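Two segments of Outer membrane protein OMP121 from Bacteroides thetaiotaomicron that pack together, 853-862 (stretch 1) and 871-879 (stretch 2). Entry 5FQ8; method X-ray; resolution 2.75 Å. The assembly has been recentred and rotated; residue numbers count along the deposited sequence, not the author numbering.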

ATOM      1  N   PRO B 853     -37.917  34.747  18.602  1.00 35.93           N
ATOM      2  CA  PRO B 853     -38.759  34.181  17.546  1.00 32.81           C
ATOM      3  C   PRO B 853     -39.136  35.235  16.539  1.00 33.03           C
ATOM      4  O   PRO B 853     -39.479  36.355  16.894  1.00 48.81           O
ATOM      5  N   LEU B 854     -39.046  34.895  15.272  1.00 32.69           N
ATOM      6  CA  LEU B 854     -39.164  35.936  14.274  1.00 32.84           C
ATOM      7  C   LEU B 854     -39.859  35.401  13.043  1.00 32.84           C
ATOM      8  O   LEU B 854     -39.703  34.238  12.680  1.00 32.45           O
ATOM      9  N   ILE B 855     -40.625  36.269  12.406  1.00 33.33           N
ATOM     10  CA  ILE B 855     -41.251  35.967  11.131  1.00 33.40           C
ATOM     11  C   ILE B 855     -40.407  36.586  10.039  1.00 33.07           C
ATOM     12  O   ILE B 855     -40.166  37.792  10.045  1.00 33.29           O
ATOM     13  N   VAL B 856     -39.929  35.755   9.128  1.00 34.07           N
ATOM     14  CA  VAL B 856     -39.150  36.211   7.983  1.00 38.71           C
ATOM     15  C   VAL B 856     -39.882  37.379   7.342  1.00 32.86           C
ATOM     16  O   VAL B 856     -41.065  37.261   7.031  1.00 33.37           O
ATOM     17  N   PRO B 857     -39.244  38.528   7.172  1.00 32.89           N
ATOM     18  CA  PRO B 857     -39.944  39.668   6.588  1.00 35.39           C
ATOM     19  C   PRO B 857     -40.330  39.395   5.143  1.00 37.47           C
ATOM     20  O   PRO B 857     -39.547  38.832   4.374  1.00 33.05           O
ATOM     21  N   ASN B 858     -41.563  39.780   4.800  1.00 42.66           N
ATOM     22  CA  ASN B 858     -42.142  39.643   3.466  1.00 44.96           C
ATOM     23  C   ASN B 858     -42.549  38.215   3.151  1.00 38.58           C
ATOM     24  O   ASN B 858     -42.579  37.827   1.985  1.00 34.23           O
ATOM     25  N   SER B 859     -42.877  37.432   4.159  1.00 34.23           N
ATOM     26  CA  SER B 859     -43.079  36.009   3.958  1.00 33.95           C
ATOM     27  C   SER B 859     -44.513  35.698   3.562  1.00 34.61           C
ATOM     28  O   SER B 859     -45.457  36.329   4.033  1.00 35.27           O
ATOM     29  N   VAL B 860     -44.668  34.717   2.683  1.00 34.46           N
ATOM     30  CA  VAL B 860     -45.970  34.196   2.314  1.00 35.04           C
ATOM     31  C   VAL B 860     -45.987  32.705   2.590  1.00 34.69           C
ATOM     32  O   VAL B 860     -44.974  32.102   2.925  1.00 34.02           O
ATOM     33  N   ASN B 861     -47.163  32.117   2.457  1.00 35.22           N
ATOM     34  CA  ASN B 861     -47.316  30.677   2.401  1.00 35.01           C
ATOM     35  C   ASN B 861     -47.911  30.340   1.049  1.00 35.83           C
ATOM     36  O   ASN B 861     -48.759  31.066   0.549  1.00 35.98           O
ATOM     37  N   LYS B 862     -47.427  29.271   0.439  1.00 34.89           N
ATOM     38  CA  LYS B 862     -47.940  28.811  -0.841  1.00 35.18           C
ATOM     39  C   LYS B 862     -49.008  27.769  -0.560  1.00 39.09           C
ATOM     40  O   LYS B 862     -48.705  26.678  -0.069  1.00 39.06           O
ATOM     41  N   TYR B 871     -51.312  32.388  -2.501  1.00 38.03           N
ATOM     42  CA  TYR B 871     -50.330  32.886  -1.559  1.00 37.46           C
ATOM     43  C   TYR B 871     -51.016  33.691  -0.471  1.00 41.00           C
ATOM     44  O   TYR B 871     -52.002  34.382  -0.730  1.00 39.47           O
ATOM     45  N   VAL B 872     -50.497  33.586   0.747  1.00 37.55           N
ATOM     46  CA  VAL B 872     -51.111  34.169   1.935  1.00 38.01           C
ATOM     47  C   VAL B 872     -50.012  34.696   2.843  1.00 43.03           C
ATOM     48  O   VAL B 872     -48.976  34.048   2.996  1.00 38.94           O
ATOM     49  N   GLU B 873     -50.235  35.866   3.445  1.00 37.86           N
ATOM     50  CA  GLU B 873     -49.281  36.405   4.406  1.00 37.43           C
ATOM     51  C   GLU B 873     -48.936  35.357   5.447  1.00 36.96           C
ATOM     52  O   GLU B 873     -49.816  34.727   6.032  1.00 39.80           O
ATOM     53  N   ASN B 874     -47.647  35.170   5.667  1.00 36.18           N
ATOM     54  CA  ASN B 874     -47.194  34.141   6.575  1.00 35.70           C
ATOM     55  C   ASN B 874     -47.350  34.595   8.013  1.00 35.95           C
ATOM     56  O   ASN B 874     -46.888  35.669   8.390  1.00 35.98           O
ATOM     57  N   THR B 875     -47.967  33.751   8.820  1.00 36.14           N
ATOM     58  CA  THR B 875     -48.167  34.011  10.230  1.00 36.41           C
ATOM     59  C   THR B 875     -47.225  33.220  11.120  1.00 35.79           C
ATOM     60  O   THR B 875     -47.206  33.441  12.334  1.00 35.96           O
ATOM     61  N   THR B 876     -46.438  32.311  10.555  1.00 35.11           N
ATOM     62  CA  THR B 876     -45.695  31.379  11.374  1.00 34.61           C
ATOM     63  C   THR B 876     -44.339  31.955  11.729  1.00 34.06           C
ATOM     64  O   THR B 876     -43.572  32.301  10.825  1.00 33.65           O
ATOM     65  N   PRO B 877     -44.011  32.082  13.004  1.00 34.07           N
ATOM     66  CA  PRO B 877     -42.658  32.472  13.381  1.00 33.53           C
ATOM     67  C   PRO B 877     -41.698  31.303  13.285  1.00 32.82           C
ATOM     68  O   PRO B 877     -42.079  30.136  13.358  1.00 32.79           O
ATOM     69  N   ILE B 878     -40.434  31.644  13.092  1.00 32.28           N
ATOM     70  CA  ILE B 878     -39.360  30.693  13.319  1.00 31.64           C
ATOM     71  C   ILE B 878     -39.087  30.694  14.812  1.00 31.74           C
ATOM     72  O   ILE B 878     -38.724  31.721  15.380  1.00 31.88           O
ATOM     73  N   THR B 879     -39.291  29.564  15.454  1.00 31.74           N
ATOM     74  CA  THR B 879     -39.186  29.552  16.898  1.00 31.95           C
ATOM     75  C   THR B 879     -37.735  29.682  17.329  1.00 31.44           C
ATOM     76  O   THR B 879     -36.805  29.444  16.560  1.00 30.87           O
TER

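Asn874, Tyr871 and Asn861 lose the most surface where the two antiparallel segments meet. Asn874 points toward stretch 1 with chi1 t, and its amide ties that segment to its own loop: ND2 donates to Ser859 OG (2.9 Å) and to Thr876 O (3.2 Å), while OD1 accepts from Thr876 N (2.8 Å). Ser859, rotamer p and also directed across the interface, donates a hydrogen bond from OG to Val856 O (2.8 Å), so that the beta turn from Val856 to Ser859 is linked to the opposing loop through the side chains of Ser859 and Asn874. The backbone reinforces this join, with Asn874 N donating to Ser859 O at 3.0 Å.

Tyr871 (m) lies on the same face of the sheet as Lys862, t at all four chi angles, whose CG approaches CE1 of the ring to 3.5 Å; Val860 CG2 (m) adds an apolar contact to Tyr871 CD1 at 3.8 Å. Asn861 (m) shares the other face with Val872, and their backbones pair: Asn861 N donates to Val872 O (2.7 Å) and Val872 N to Asn861 O (3.1 Å).

At and before the start of the turn, aliphatic side chains pack against both apolar groups and backbone oxygens. Ile855 (m, t) starts sideways, but its end reaches in: CD1 lies 3.4 Å from Thr875 O, and CG1 4.0 Å from Pro877 CB. Val856 CG2 (t) meets Ile878 CD1 (m, t) at 3.7 Å. A water accepts from Val856 N (3.0 Å) and donates weakly to Thr876 O (3.4 Å), bridging the stretches.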

ATOM      1  CB  PRO B 853     -39.978  33.673  18.312  1.00 33.38           C
ATOM      2  CG  PRO B 853     -39.929  34.331  19.619  1.00 33.78           C
ATOM      3  CD  PRO B 853     -38.490  34.490  19.925  1.00 33.27           C
ATOM      4  CB  LEU B 854     -37.800  36.494  13.906  1.00 32.34           C
ATOM      5  CG  LEU B 854     -36.889  35.597  13.092  1.00 31.63           C
ATOM      6  CD1 LEU B 854     -36.839  36.073  11.672  1.00 31.55           C
ATOM      7  CD2 LEU B 854     -35.545  35.630  13.715  1.00 31.19           C
ATOM      8  CB  ILE B 855     -42.698  36.476  11.081  1.00 34.22           C
ATOM      9  CG1 ILE B 855     -43.597  35.577  11.922  1.00 34.52           C
ATOM     10  CG2 ILE B 855     -43.184  36.489   9.661  1.00 34.34           C
ATOM     11  CD1 ILE B 855     -45.036  35.975  11.951  1.00 35.36           C
ATOM     12  CB  VAL B 856     -38.926  35.072   6.978  1.00 31.82           C
ATOM     13  CG1 VAL B 856     -38.242  35.588   5.735  1.00 31.60           C
ATOM     14  CG2 VAL B 856     -38.098  33.992   7.607  1.00 31.23           C
ATOM     15  CB  PRO B 857     -38.918  40.802   6.707  1.00 33.41           C
ATOM     16  CG  PRO B 857     -38.116  40.432   7.867  1.00 33.00           C
ATOM     17  CD  PRO B 857     -37.957  38.942   7.740  1.00 32.48           C
ATOM     18  CB  ASN B 858     -41.172  40.129   2.387  1.00 52.14           C
ATOM     19  CG  ASN B 858     -41.611  41.421   1.767  1.00 55.70           C
ATOM     20  OD1 ASN B 858     -42.297  42.221   2.403  1.00 58.30           O
ATOM     21  ND2 ASN B 858     -41.231  41.635   0.514  1.00 60.15           N
ATOM     22  CB  SER B 859     -42.713  35.248   5.227  1.00 33.58           C
ATOM     23  OG  SER B 859     -43.326  35.818   6.364  1.00 34.06           O
ATOM     24  CB  VAL B 860     -46.307  34.465   0.844  1.00 35.34           C
ATOM     25  CG1 VAL B 860     -46.166  35.930   0.552  1.00 35.65           C
ATOM     26  CG2 VAL B 860     -45.394  33.657  -0.031  1.00 34.70           C
ATOM     27  CB  ASN B 861     -48.197  30.157   3.525  1.00 35.39           C
ATOM     28  CG  ASN B 861     -47.601  30.408   4.881  1.00 35.09           C
ATOM     29  OD1 ASN B 861     -46.431  30.709   4.988  1.00 35.66           O
ATOM     30  ND2 ASN B 861     -48.396  30.280   5.921  1.00 35.54           N
ATOM     31  CB  LYS B 862     -46.812  28.239  -1.686  1.00 34.51           C
ATOM     32  CG  LYS B 862     -47.155  27.991  -3.125  1.00 34.79           C
ATOM     33  CD  LYS B 862     -46.010  27.238  -3.764  1.00 34.10           C
ATOM     34  CE  LYS B 862     -46.236  27.057  -5.230  1.00 34.38           C
ATOM     35  NZ  LYS B 862     -45.026  26.538  -5.880  1.00 33.73           N
ATOM     36  CB  TYR B 871     -49.290  33.709  -2.277  1.00 37.09           C
ATOM     37  CG  TYR B 871     -48.497  32.913  -3.274  1.00 36.54           C
ATOM     38  CD1 TYR B 871     -47.428  32.120  -2.869  1.00 38.59           C
ATOM     39  CD2 TYR B 871     -48.802  32.960  -4.622  1.00 36.89           C
ATOM     40  CE1 TYR B 871     -46.697  31.399  -3.777  1.00 36.45           C
ATOM     41  CE2 TYR B 871     -48.071  32.238  -5.536  1.00 39.90           C
ATOM     42  CZ  TYR B 871     -47.023  31.461  -5.110  1.00 37.11           C
ATOM     43  OH  TYR B 871     -46.317  30.748  -6.043  1.00 39.44           O
ATOM     44  CB  VAL B 872     -51.968  33.129   2.681  1.00 38.27           C
ATOM     45  CG1 VAL B 872     -52.435  33.683   4.006  1.00 38.66           C
ATOM     46  CG2 VAL B 872     -53.139  32.722   1.839  1.00 38.94           C
ATOM     47  CB  GLU B 873     -49.833  37.651   5.100  1.00 38.09           C
ATOM     48  CG  GLU B 873     -48.946  38.120   6.258  1.00 37.72           C
ATOM     49  CD  GLU B 873     -49.517  39.280   7.056  1.00 38.41           C
ATOM     50  OE1 GLU B 873     -50.333  40.042   6.507  1.00 42.24           O
ATOM     51  OE2 GLU B 873     -49.149  39.421   8.241  1.00 38.29           O
ATOM     52  CB  ASN B 874     -45.742  33.790   6.303  1.00 34.82           C
ATOM     53  CG  ASN B 874     -45.151  32.990   7.415  1.00 34.36           C
ATOM     54  OD1 ASN B 874     -45.753  32.035   7.888  1.00 34.50           O
ATOM     55  ND2 ASN B 874     -43.984  33.397   7.879  1.00 33.87           N
ATOM     56  CB  THR B 875     -49.609  33.675  10.581  1.00 50.33           C
ATOM     57  OG1 THR B 875     -50.440  34.218   9.565  1.00 37.73           O
ATOM     58  CG2 THR B 875     -50.006  34.282  11.882  1.00 45.98           C
ATOM     59  CB  THR B 876     -45.510  30.056  10.673  1.00 34.19           C
ATOM     60  OG1 THR B 876     -46.769  29.595  10.180  1.00 38.06           O
ATOM     61  CG2 THR B 876     -45.021  29.070  11.663  1.00 33.86           C
ATOM     62  CB  PRO B 877     -42.825  32.918  14.833  1.00 33.91           C
ATOM     63  CG  PRO B 877     -43.928  32.079  15.331  1.00 34.36           C
ATOM     64  CD  PRO B 877     -44.880  31.928  14.181  1.00 34.63           C
ATOM     65  CB  ILE B 878     -38.103  31.068  12.528  1.00 31.07           C
ATOM     66  CG1 ILE B 878     -38.379  31.054  11.036  1.00 31.01           C
ATOM     67  CG2 ILE B 878     -37.020  30.104  12.835  1.00 30.48           C
ATOM     68  CD1 ILE B 878     -37.200  31.540  10.232  1.00 30.53           C
ATOM     69  CB  THR B 879     -39.782  28.267  17.473  1.00 32.11           C
ATOM     70  OG1 THR B 879     -39.100  27.132  16.930  1.00 31.54           O
ATOM     71  CG2 THR B 879     -41.255  28.175  17.131  1.00 32.70           C
TER
HETATM   72  O   HOH W   1     -40.743  32.843   9.006  1.00 21.35           O